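Abietadiene synthase, chloroplastic (Abies grandis, PDB 3S9V) is a plant terpene synthase of the chloroplast, a largely helical enzyme that carries a terpene synthase N-terminal domain and a metal-binding domain. Local coordinates at residues S145-P148 with S149-I153; E659-S662 with K663-R666; E774-K777 with N778-Q782. All blocks are in the same frame, centred on the assembly; numbering follows the deposited sequence.

Contact 1. Residues S145-P148 with S149-I153; sequences SHRP and SGFEI
R147 reaches E152 through a chain that runs extended from CG to NE, after an unusual first torsion (chi1 -106°). E152 meets it with CG turned anti to its own carbonyl carbon (chi1 -66°). The two side chains cross at about a right angle. CG of E152 lies at the edge of the R147 guanidinium, near its plane, with R147 NE 3.2 Å from E152 CG. The guanidinium and carboxylate planes are 63° apart, and E152 OE2 lies well out of the guanidinium plane. R147 NE and E152 OE2 are 3.4 Å apart and form a salt bridge by charge alone, since no N-H points at the oxygen. The same E152 OE2 has a second partner in K182, so two positive groups share one carboxylate oxygen. This would probably favour its charged form.

Between these residues the chain makes a type II beta turn from P148 to F151. F151 N donates to P148 O at 3.0 Å. G150 takes the third position of the turn with positive phi. It is also the N-cap residue of the helix that starts at F151, and its carbonyl oxygen accepts from I153 N. P148 and F151 lie side by side and point the same way, with P148 CD 3.9 Å from F151 CB. The ring of F151 also comes obliquely near R147 NE.

The turn leads the loop after helix 122-136 into helix 151-164. F151 stacks on F155 and meets Y102 of helix 101-117, which P148 also touches. On helix 174-187, I179 is touched by both R147 and F151. The short strand 447-448 lies against H146 and P148 through L448.

Contact 2. Residues E659-S662 with K663-R666; sequences EVLS and KIDR
K663 folds back toward E659 of helix 658-661. Its CB sits 3.3 Å from V660 O. Its CG comes 3.5 Å from E659 O, and CD passes the same carbonyl oxygen a little farther off. The chain stays extended to CE and then bends at chi4 (60°), which swings NZ over to E659. There NZ forms a salt bridge with E659 OE1 at 2.7 Å and a weak hydrogen bond to E659 O. E659 meets the lysine with a chain that leaves anti to its backbone N and bends at chi2 (61°).

E659 O is also taken by S662 OG, which donates to it at 2.7 Å. Two backbone bonds join the segments: K663 N donates to V660 O, and I664 N to L661 O at 2.8 Å. D665 OD2 comes 3.2 Å from S662 CA, while D665 OD1 accepts from E667 N. On the apolar side V660 and I664 both rest on Y743 of helix 741-757. The arrangement is that of a short surface helix running out into a loop, with an i to i+4 glutamate-lysine salt bridge from the helix to the loop residue that follows.

Contact 3. Residues E774-K777 with N778-Q782; sequences EHVK and NCLFQ
Helix 768-781 has a wider pi-type turn at 778-781, and N778, its first residue, meets E774. N778 ND2 donates to E774 OE2 at 2.9 Å, on the anti side of the carboxylate. The bond is bent, with an N-H...O angle of 134°, and the carboxylate and amide planes stand 53° apart. E774 can reach N778 because its chain bends at chi2 (64°). Its other oxygen, OE1, is held on the syn side by K777 NZ at 3.2 Å in a salt bridge. The two carboxylate oxygens thus have separate partners.

K777 O accepts two backbone bonds, from F781 N at 3.0 Å and from Q782 N at 2.9 Å. They arrive from opposite faces of the carbonyl plane. Farther out, K777 and Q782 lie side by side, with K777 CD 3.5 Å from Q782 OE1. On another side of the helix V776 CG1 comes obliquely to the F781 ring, 3.6 Å from F781 CE2.

Q475 and R435 both donate to Q782 O, and H775 NE2 bonds Y423. The i+5 bond from Q782 N to K777 O, beside the i+4 bond from F781 N, marks the pi-type turn.

Overall arrangement
The three contacts follow one another along the single chain and do not touch. Contact 1 and contact 2 lie on opposite sides of the chain's centre, with their own centres about 57 Å apart. Contact 3 is closer to the chain's centre than either, about 21 Å away. Its centre is about 43 Å from that of contact 1 and about 33 Å from that of contact 2. Contact 1 leads into a helix, contact 2 leads from a short helix into a loop, and contact 3 lies in the last part of a helix with a pi-type turn. Contact 2 belongs to the metal-binding domain. Contact 3 packs on helices 461-491 and 504-514. Each is a local contact within a short run of the chain.

Contact 1. Residues S145-P148 with S149-I153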
ATOM      1  N   SER A 145       3.731  18.182  20.861  1.00 43.75           N
ATOM      2  CA  SER A 145       3.822  16.727  20.805  1.00 39.35           C
ATOM      3  C   SER A 145       2.401  16.166  20.847  1.00 36.13           C
ATOM      4  O   SER A 145       1.467  16.855  21.267  1.00 33.90           O
ATOM      5  CB  SER A 145       4.632  16.186  21.987  1.00 41.68           C
ATOM      6  OG  SER A 145       3.926  16.326  23.210  1.00 39.30           O
ATOM      7  N   HIS A 146       2.241  14.920  20.415  1.00 32.25           N
ATOM      8  CA  HIS A 146       0.930  14.282  20.392  1.00 33.55           C
ATOM      9  C   HIS A 146       0.530  13.658  21.726  1.00 30.50           C
ATOM     10  O   HIS A 146       1.319  12.965  22.369  1.00 27.40           O
ATOM     11  CB  HIS A 146       0.898  13.227  19.288  1.00 39.02           C
ATOM     12  CG  HIS A 146       1.278  13.763  17.945  1.00 50.65           C
ATOM     13  ND1 HIS A 146       0.638  14.840  17.368  1.00 59.27           N
ATOM     14  CD2 HIS A 146       2.243  13.388  17.074  1.00 51.74           C
ATOM     15  CE1 HIS A 146       1.194  15.106  16.199  1.00 55.95           C
ATOM     16  NE2 HIS A 146       2.171  14.239  15.998  1.00 59.61           N
ATOM     17  N   ARG A 147      -0.707  13.922  22.134  1.00 31.43           N
ATOM     18  CA  ARG A 147      -1.251  13.400  23.386  1.00 30.39           C
ATOM     19  C   ARG A 147      -1.575  11.916  23.246  1.00 27.02           C
ATOM     20  O   ARG A 147      -2.248  11.519  22.299  1.00 28.56           O
ATOM     21  CB  ARG A 147      -2.532  14.156  23.756  1.00 35.82           C
ATOM     22  CG  ARG A 147      -2.399  15.145  24.908  1.00 48.51           C
ATOM     23  CD  ARG A 147      -3.733  15.838  25.184  1.00 54.44           C
ATOM     24  NE  ARG A 147      -3.720  16.594  26.436  1.00 65.25           N
ATOM     25  CZ  ARG A 147      -2.973  17.671  26.665  1.00 66.76           C
ATOM     26  NH1 ARG A 147      -2.165  18.137  25.721  1.00 64.61           N
ATOM     27  NH2 ARG A 147      -3.030  18.282  27.843  1.00 61.06           N
ATOM     28  N   PRO A 148      -1.108  11.079  24.191  1.00 25.10           N
ATOM     29  CA  PRO A 148      -1.364   9.632  24.155  1.00 22.94           C
ATOM     30  C   PRO A 148      -2.861   9.370  24.267  1.00 19.41           C
ATOM     31  O   PRO A 148      -3.586  10.185  24.827  1.00 17.14           O
ATOM     32  CB  PRO A 148      -0.608   9.110  25.378  1.00 27.52           C
ATOM     33  CG  PRO A 148       0.486  10.105  25.556  1.00 23.54           C
ATOM     34  CD  PRO A 148      -0.225  11.420  25.317  1.00 24.80           C
ATOM     35  N   SER A 149      -3.310   8.229  23.749  1.00 19.09           N
ATOM     36  CA  SER A 149      -4.726   7.859  23.775  1.00 20.66           C
ATOM     37  C   SER A 149      -5.330   7.853  25.179  1.00 20.88           C
ATOM     38  O   SER A 149      -4.904   7.090  26.046  1.00 25.16           O
ATOM     39  CB  SER A 149      -4.926   6.468  23.157  1.00 24.08           C
ATOM     40  OG  SER A 149      -4.385   6.394  21.851  1.00 31.32           O
ATOM     41  N   GLY A 150      -6.327   8.702  25.392  1.00 19.45           N
ATOM     42  CA  GLY A 150      -6.992   8.760  26.680  1.00 19.08           C
ATOM     43  C   GLY A 150      -6.233   9.484  27.771  1.00 22.21           C
ATOM     44  O   GLY A 150      -6.624   9.402  28.943  1.00 20.89           O
ATOM     45  N   PHE A 151      -5.169  10.203  27.405  1.00 20.71           N
ATOM     46  CA  PHE A 151      -4.363  10.915  28.396  1.00 16.26           C
ATOM     47  C   PHE A 151      -5.169  11.801  29.330  1.00 19.09           C
ATOM     48  O   PHE A 151      -5.052  11.695  30.550  1.00 17.23           O
ATOM     49  CB  PHE A 151      -3.301  11.790  27.733  1.00 18.11           C
ATOM     50  CG  PHE A 151      -2.338  12.413  28.719  1.00 11.19           C
ATOM     51  CD1 PHE A 151      -1.263  11.681  29.217  1.00 14.76           C
ATOM     52  CD2 PHE A 151      -2.526  13.715  29.165  1.00 15.40           C
ATOM     53  CE1 PHE A 151      -0.384  12.237  30.145  1.00 11.92           C
ATOM     54  CE2 PHE A 151      -1.654  14.283  30.096  1.00 25.03           C
ATOM     55  CZ  PHE A 151      -0.579  13.539  30.586  1.00 20.09           C
ATOM     56  N   GLU A 152      -5.976  12.681  28.747  1.00 23.40           N
ATOM     57  CA  GLU A 152      -6.787  13.618  29.511  1.00 27.75           C
ATOM     58  C   GLU A 152      -7.858  12.969  30.387  1.00 26.54           C
ATOM     59  O   GLU A 152      -8.489  13.625  31.211  1.00 26.35           O
ATOM     60  CB  GLU A 152      -7.399  14.650  28.557  1.00 35.49           C
ATOM     61  CG  GLU A 152      -6.324  15.540  27.910  1.00 55.88           C
ATOM     62  CD  GLU A 152      -6.884  16.633  27.008  1.00 68.63           C
ATOM     63  OE1 GLU A 152      -7.492  16.304  25.964  1.00 73.16           O
ATOM     64  OE2 GLU A 152      -6.707  17.826  27.347  1.00 66.70           O
ATOM     65  N   ILE A 153      -8.057  11.673  30.223  1.00 25.66           N
ATOM     66  CA  ILE A 153      -9.032  10.976  31.044  1.00 26.76           C
ATOM     67  C   ILE A 153      -8.297  10.263  32.169  1.00 24.58           C
ATOM     68  O   ILE A 153      -8.630  10.388  33.342  1.00 25.83           O
ATOM     69  CB  ILE A 153      -9.803   9.934  30.217  1.00 24.89           C
ATOM     70  CG1 ILE A 153     -10.914  10.626  29.425  1.00 30.60           C
ATOM     71  CG2 ILE A 153     -10.362   8.850  31.130  1.00 24.19           C
ATOM     72  CD1 ILE A 153     -11.724   9.674  28.549  1.00 32.64           C
TER

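Contact 2. Residues E659-S662 with K663-R666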
ATOM      1  N   GLU A 659      -4.323 -23.501 -23.152  1.00 34.97           N
ATOM      2  CA  GLU A 659      -5.334 -23.083 -22.194  1.00 36.03           C
ATOM      3  C   GLU A 659      -4.965 -21.743 -21.557  1.00 35.63           C
ATOM      4  O   GLU A 659      -5.827 -20.883 -21.370  1.00 37.99           O
ATOM      5  CB  GLU A 659      -5.521 -24.139 -21.106  1.00 39.27           C
ATOM      6  CG  GLU A 659      -6.641 -23.794 -20.124  1.00 53.03           C
ATOM      7  CD  GLU A 659      -8.008 -23.678 -20.791  1.00 61.90           C
ATOM      8  OE1 GLU A 659      -8.961 -23.242 -20.112  1.00 63.49           O
ATOM      9  OE2 GLU A 659      -8.134 -24.024 -21.988  1.00 63.74           O
ATOM     10  N   VAL A 660      -3.691 -21.566 -21.216  1.00 31.56           N
ATOM     11  CA  VAL A 660      -3.238 -20.310 -20.626  1.00 29.22           C
ATOM     12  C   VAL A 660      -3.337 -19.196 -21.675  1.00 29.83           C
ATOM     13  O   VAL A 660      -3.767 -18.079 -21.376  1.00 28.80           O
ATOM     14  CB  VAL A 660      -1.768 -20.400 -20.137  1.00 29.56           C
ATOM     15  CG1 VAL A 660      -1.282 -19.033 -19.700  1.00 28.28           C
ATOM     16  CG2 VAL A 660      -1.657 -21.371 -18.980  1.00 28.24           C
ATOM     17  N   LEU A 661      -2.943 -19.507 -22.907  1.00 26.84           N
ATOM     18  CA  LEU A 661      -2.988 -18.529 -23.988  1.00 25.50           C
ATOM     19  C   LEU A 661      -4.414 -18.019 -24.212  1.00 26.13           C
ATOM     20  O   LEU A 661      -4.637 -16.813 -24.288  1.00 21.82           O
ATOM     21  CB  LEU A 661      -2.442 -19.138 -25.283  1.00 20.36           C
ATOM     22  CG  LEU A 661      -2.513 -18.295 -26.563  1.00 21.10           C
ATOM     23  CD1 LEU A 661      -1.770 -16.971 -26.381  1.00 20.91           C
ATOM     24  CD2 LEU A 661      -1.913 -19.087 -27.711  1.00 28.25           C
ATOM     25  N   SER A 662      -5.372 -18.938 -24.299  1.00 25.77           N
ATOM     26  CA  SER A 662      -6.767 -18.566 -24.519  1.00 30.29           C
ATOM     27  C   SER A 662      -7.283 -17.581 -23.469  1.00 30.69           C
ATOM     28  O   SER A 662      -8.299 -16.924 -23.679  1.00 37.74           O
ATOM     29  CB  SER A 662      -7.659 -19.812 -24.523  1.00 31.30           C
ATOM     30  OG  SER A 662      -7.758 -20.368 -23.224  1.00 34.16           O
ATOM     31  N   LYS A 663      -6.588 -17.482 -22.341  1.00 29.19           N
ATOM     32  CA  LYS A 663      -6.992 -16.568 -21.279  1.00 25.34           C
ATOM     33  C   LYS A 663      -6.380 -15.173 -21.419  1.00 25.50           C
ATOM     34  O   LYS A 663      -6.736 -14.257 -20.676  1.00 23.05           O
ATOM     35  CB  LYS A 663      -6.629 -17.157 -19.915  1.00 23.63           C
ATOM     36  CG  LYS A 663      -7.438 -18.393 -19.554  1.00 36.51           C
ATOM     37  CD  LYS A 663      -7.038 -18.953 -18.197  1.00 46.23           C
ATOM     38  CE  LYS A 663      -7.978 -20.069 -17.753  1.00 45.43           C
ATOM     39  NZ  LYS A 663      -7.978 -21.215 -18.703  1.00 55.87           N
ATOM     40  N   ILE A 664      -5.475 -15.000 -22.378  1.00 24.11           N
ATOM     41  CA  ILE A 664      -4.843 -13.697 -22.569  1.00 25.10           C
ATOM     42  C   ILE A 664      -4.695 -13.315 -24.038  1.00 25.65           C
ATOM     43  O   ILE A 664      -4.026 -12.328 -24.360  1.00 25.36           O
ATOM     44  CB  ILE A 664      -3.437 -13.661 -21.935  1.00 25.74           C
ATOM     45  CG1 ILE A 664      -2.531 -14.684 -22.632  1.00 20.24           C
ATOM     46  CG2 ILE A 664      -3.536 -13.940 -20.442  1.00 14.01           C
ATOM     47  CD1 ILE A 664      -1.056 -14.544 -22.296  1.00 22.54           C
ATOM     48  N   ASP A 665      -5.308 -14.093 -24.927  1.00 27.04           N
ATOM     49  CA  ASP A 665      -5.204 -13.813 -26.355  1.00 26.53           C
ATOM     50  C   ASP A 665      -6.127 -12.680 -26.787  1.00 22.68           C
ATOM     51  O   ASP A 665      -6.818 -12.081 -25.966  1.00 22.81           O
ATOM     52  CB  ASP A 665      -5.480 -15.076 -27.194  1.00 33.59           C
ATOM     53  CG  ASP A 665      -6.915 -15.575 -27.068  1.00 44.68           C
ATOM     54  OD1 ASP A 665      -7.831 -14.745 -26.883  1.00 45.65           O
ATOM     55  OD2 ASP A 665      -7.129 -16.805 -27.179  1.00 45.71           O
ATOM     56  N   ARG A 666      -6.142 -12.395 -28.082  1.00 19.54           N
ATOM     57  CA  ARG A 666      -6.951 -11.310 -28.604  1.00 19.66           C
ATOM     58  C   ARG A 666      -8.456 -11.482 -28.415  1.00 25.08           C
ATOM     59  O   ARG A 666      -9.208 -10.505 -28.478  1.00 26.41           O
ATOM     60  CB  ARG A 666      -6.604 -11.083 -30.070  1.00 13.30           C
ATOM     61  CG  ARG A 666      -5.129 -10.702 -30.278  1.00 16.07           C
ATOM     62  CD  ARG A 666      -4.929 -10.133 -31.655  1.00 12.77           C
ATOM     63  NE  ARG A 666      -3.552  -9.800 -32.006  1.00 13.73           N
ATOM     64  CZ  ARG A 666      -2.877  -8.737 -31.575  1.00 22.86           C
ATOM     65  NH1 ARG A 666      -1.628  -8.538 -31.992  1.00 16.49           N
ATOM     66  NH2 ARG A 666      -3.435  -7.882 -30.725  1.00 18.13           N
TER

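Contact 3. Residues E774-K777 with N778-Q782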
ATOM      1  N   GLU A 774      12.377  11.776 -15.038  1.00 45.72           N
ATOM      2  CA  GLU A 774      12.463  11.507 -13.605  1.00 44.29           C
ATOM      3  C   GLU A 774      12.231  10.030 -13.265  1.00 41.33           C
ATOM      4  O   GLU A 774      12.930   9.459 -12.424  1.00 36.62           O
ATOM      5  CB  GLU A 774      11.445  12.390 -12.869  1.00 49.50           C
ATOM      6  CG  GLU A 774      11.387  12.225 -11.353  1.00 64.57           C
ATOM      7  CD  GLU A 774      12.678  12.623 -10.661  1.00 73.08           C
ATOM      8  OE1 GLU A 774      13.285  13.638 -11.065  1.00 77.93           O
ATOM      9  OE2 GLU A 774      13.077  11.926  -9.703  1.00 78.69           O
ATOM     10  N   HIS A 775      11.253   9.410 -13.922  1.00 38.49           N
ATOM     11  CA  HIS A 775      10.943   8.006 -13.665  1.00 36.25           C
ATOM     12  C   HIS A 775      12.084   7.107 -14.098  1.00 34.66           C
ATOM     13  O   HIS A 775      12.452   6.168 -13.389  1.00 36.44           O
ATOM     14  CB  HIS A 775       9.651   7.620 -14.387  1.00 32.92           C
ATOM     15  CG  HIS A 775       8.466   8.416 -13.942  1.00 31.65           C
ATOM     16  ND1 HIS A 775       7.376   8.650 -14.751  1.00 37.23           N
ATOM     17  CD2 HIS A 775       8.215   9.058 -12.775  1.00 28.11           C
ATOM     18  CE1 HIS A 775       6.505   9.406 -14.104  1.00 31.17           C
ATOM     19  NE2 HIS A 775       6.991   9.665 -12.904  1.00 29.07           N
ATOM     20  N   VAL A 776      12.646   7.409 -15.263  1.00 32.19           N
ATOM     21  CA  VAL A 776      13.759   6.644 -15.805  1.00 31.42           C
ATOM     22  C   VAL A 776      14.938   6.703 -14.843  1.00 30.97           C
ATOM     23  O   VAL A 776      15.590   5.690 -14.566  1.00 32.85           O
ATOM     24  CB  VAL A 776      14.178   7.202 -17.189  1.00 24.26           C
ATOM     25  CG1 VAL A 776      15.530   6.657 -17.594  1.00 22.54           C
ATOM     26  CG2 VAL A 776      13.127   6.820 -18.227  1.00 31.90           C
ATOM     27  N   LYS A 777      15.200   7.896 -14.327  1.00 31.94           N
ATOM     28  CA  LYS A 777      16.297   8.090 -13.394  1.00 36.10           C
ATOM     29  C   LYS A 777      16.087   7.267 -12.114  1.00 35.72           C
ATOM     30  O   LYS A 777      16.987   6.543 -11.686  1.00 35.27           O
ATOM     31  CB  LYS A 777      16.424   9.580 -13.056  1.00 43.41           C
ATOM     32  CG  LYS A 777      17.644   9.948 -12.223  1.00 50.29           C
ATOM     33  CD  LYS A 777      17.650  11.434 -11.868  1.00 57.52           C
ATOM     34  CE  LYS A 777      16.477  11.802 -10.965  1.00 59.87           C
ATOM     35  NZ  LYS A 777      16.467  13.251 -10.620  1.00 64.33           N
ATOM     36  N   ASN A 778      14.895   7.366 -11.526  1.00 33.82           N
ATOM     37  CA  ASN A 778      14.568   6.653 -10.288  1.00 30.63           C
ATOM     38  C   ASN A 778      14.593   5.140 -10.375  1.00 29.78           C
ATOM     39  O   ASN A 778      14.878   4.461  -9.387  1.00 28.19           O
ATOM     40  CB  ASN A 778      13.182   7.049  -9.776  1.00 32.90           C
ATOM     41  CG  ASN A 778      13.131   8.464  -9.263  1.00 36.93           C
ATOM     42  OD1 ASN A 778      13.995   8.885  -8.498  1.00 43.84           O
ATOM     43  ND2 ASN A 778      12.106   9.206  -9.670  1.00 41.58           N
ATOM     44  N   CYS A 779      14.283   4.609 -11.549  1.00 28.81           N
ATOM     45  CA  CYS A 779      14.234   3.171 -11.720  1.00 27.74           C
ATOM     46  C   CYS A 779      15.527   2.548 -12.217  1.00 32.35           C
ATOM     47  O   CYS A 779      15.920   1.472 -11.759  1.00 37.95           O
ATOM     48  CB  CYS A 779      13.087   2.811 -12.678  1.00 25.87           C
ATOM     49  SG  CYS A 779      12.881   1.050 -13.028  0.35  8.44           S
ATOM     50  N   LEU A 780      16.204   3.227 -13.135  1.00 33.06           N
ATOM     51  CA  LEU A 780      17.417   2.661 -13.718  1.00 32.77           C
ATOM     52  C   LEU A 780      18.776   3.251 -13.356  1.00 28.94           C
ATOM     53  O   LEU A 780      19.782   2.554 -13.452  1.00 31.25           O
ATOM     54  CB  LEU A 780      17.291   2.662 -15.247  1.00 32.28           C
ATOM     55  CG  LEU A 780      16.051   2.031 -15.885  1.00 37.88           C
ATOM     56  CD1 LEU A 780      16.117   2.224 -17.393  1.00 38.22           C
ATOM     57  CD2 LEU A 780      15.973   0.558 -15.541  1.00 37.83           C
ATOM     58  N   PHE A 781      18.832   4.513 -12.945  1.00 30.91           N
ATOM     59  CA  PHE A 781      20.133   5.106 -12.661  1.00 35.93           C
ATOM     60  C   PHE A 781      20.481   5.447 -11.217  1.00 38.72           C
ATOM     61  O   PHE A 781      21.461   4.935 -10.680  1.00 38.28           O
ATOM     62  CB  PHE A 781      20.325   6.329 -13.559  1.00 35.67           C
ATOM     63  CG  PHE A 781      20.156   6.023 -15.021  1.00 41.98           C
ATOM     64  CD1 PHE A 781      20.845   4.959 -15.604  1.00 45.03           C
ATOM     65  CD2 PHE A 781      19.289   6.770 -15.808  1.00 38.69           C
ATOM     66  CE1 PHE A 781      20.667   4.639 -16.950  1.00 44.15           C
ATOM     67  CE2 PHE A 781      19.107   6.459 -17.154  1.00 46.24           C
ATOM     68  CZ  PHE A 781      19.798   5.389 -17.726  1.00 43.52           C
ATOM     69  N   GLN A 782      19.690   6.313 -10.596  1.00 39.92           N
ATOM     70  CA  GLN A 782      19.923   6.717  -9.216  1.00 41.24           C
ATOM     71  C   GLN A 782      19.665   5.532  -8.270  1.00 40.96           C
ATOM     72  O   GLN A 782      18.543   5.028  -8.193  1.00 44.12           O
ATOM     73  CB  GLN A 782      18.982   7.873  -8.869  1.00 43.69           C
ATOM     74  CG  GLN A 782      19.438   8.745  -7.719  1.00 61.15           C
ATOM     75  CD  GLN A 782      19.817  10.139  -8.181  1.00 69.31           C
ATOM     76  OE1 GLN A 782      18.988  10.871  -8.726  1.00 70.97           O
ATOM     77  NE2 GLN A 782      21.076  10.513  -7.971  1.00 71.28           N
TER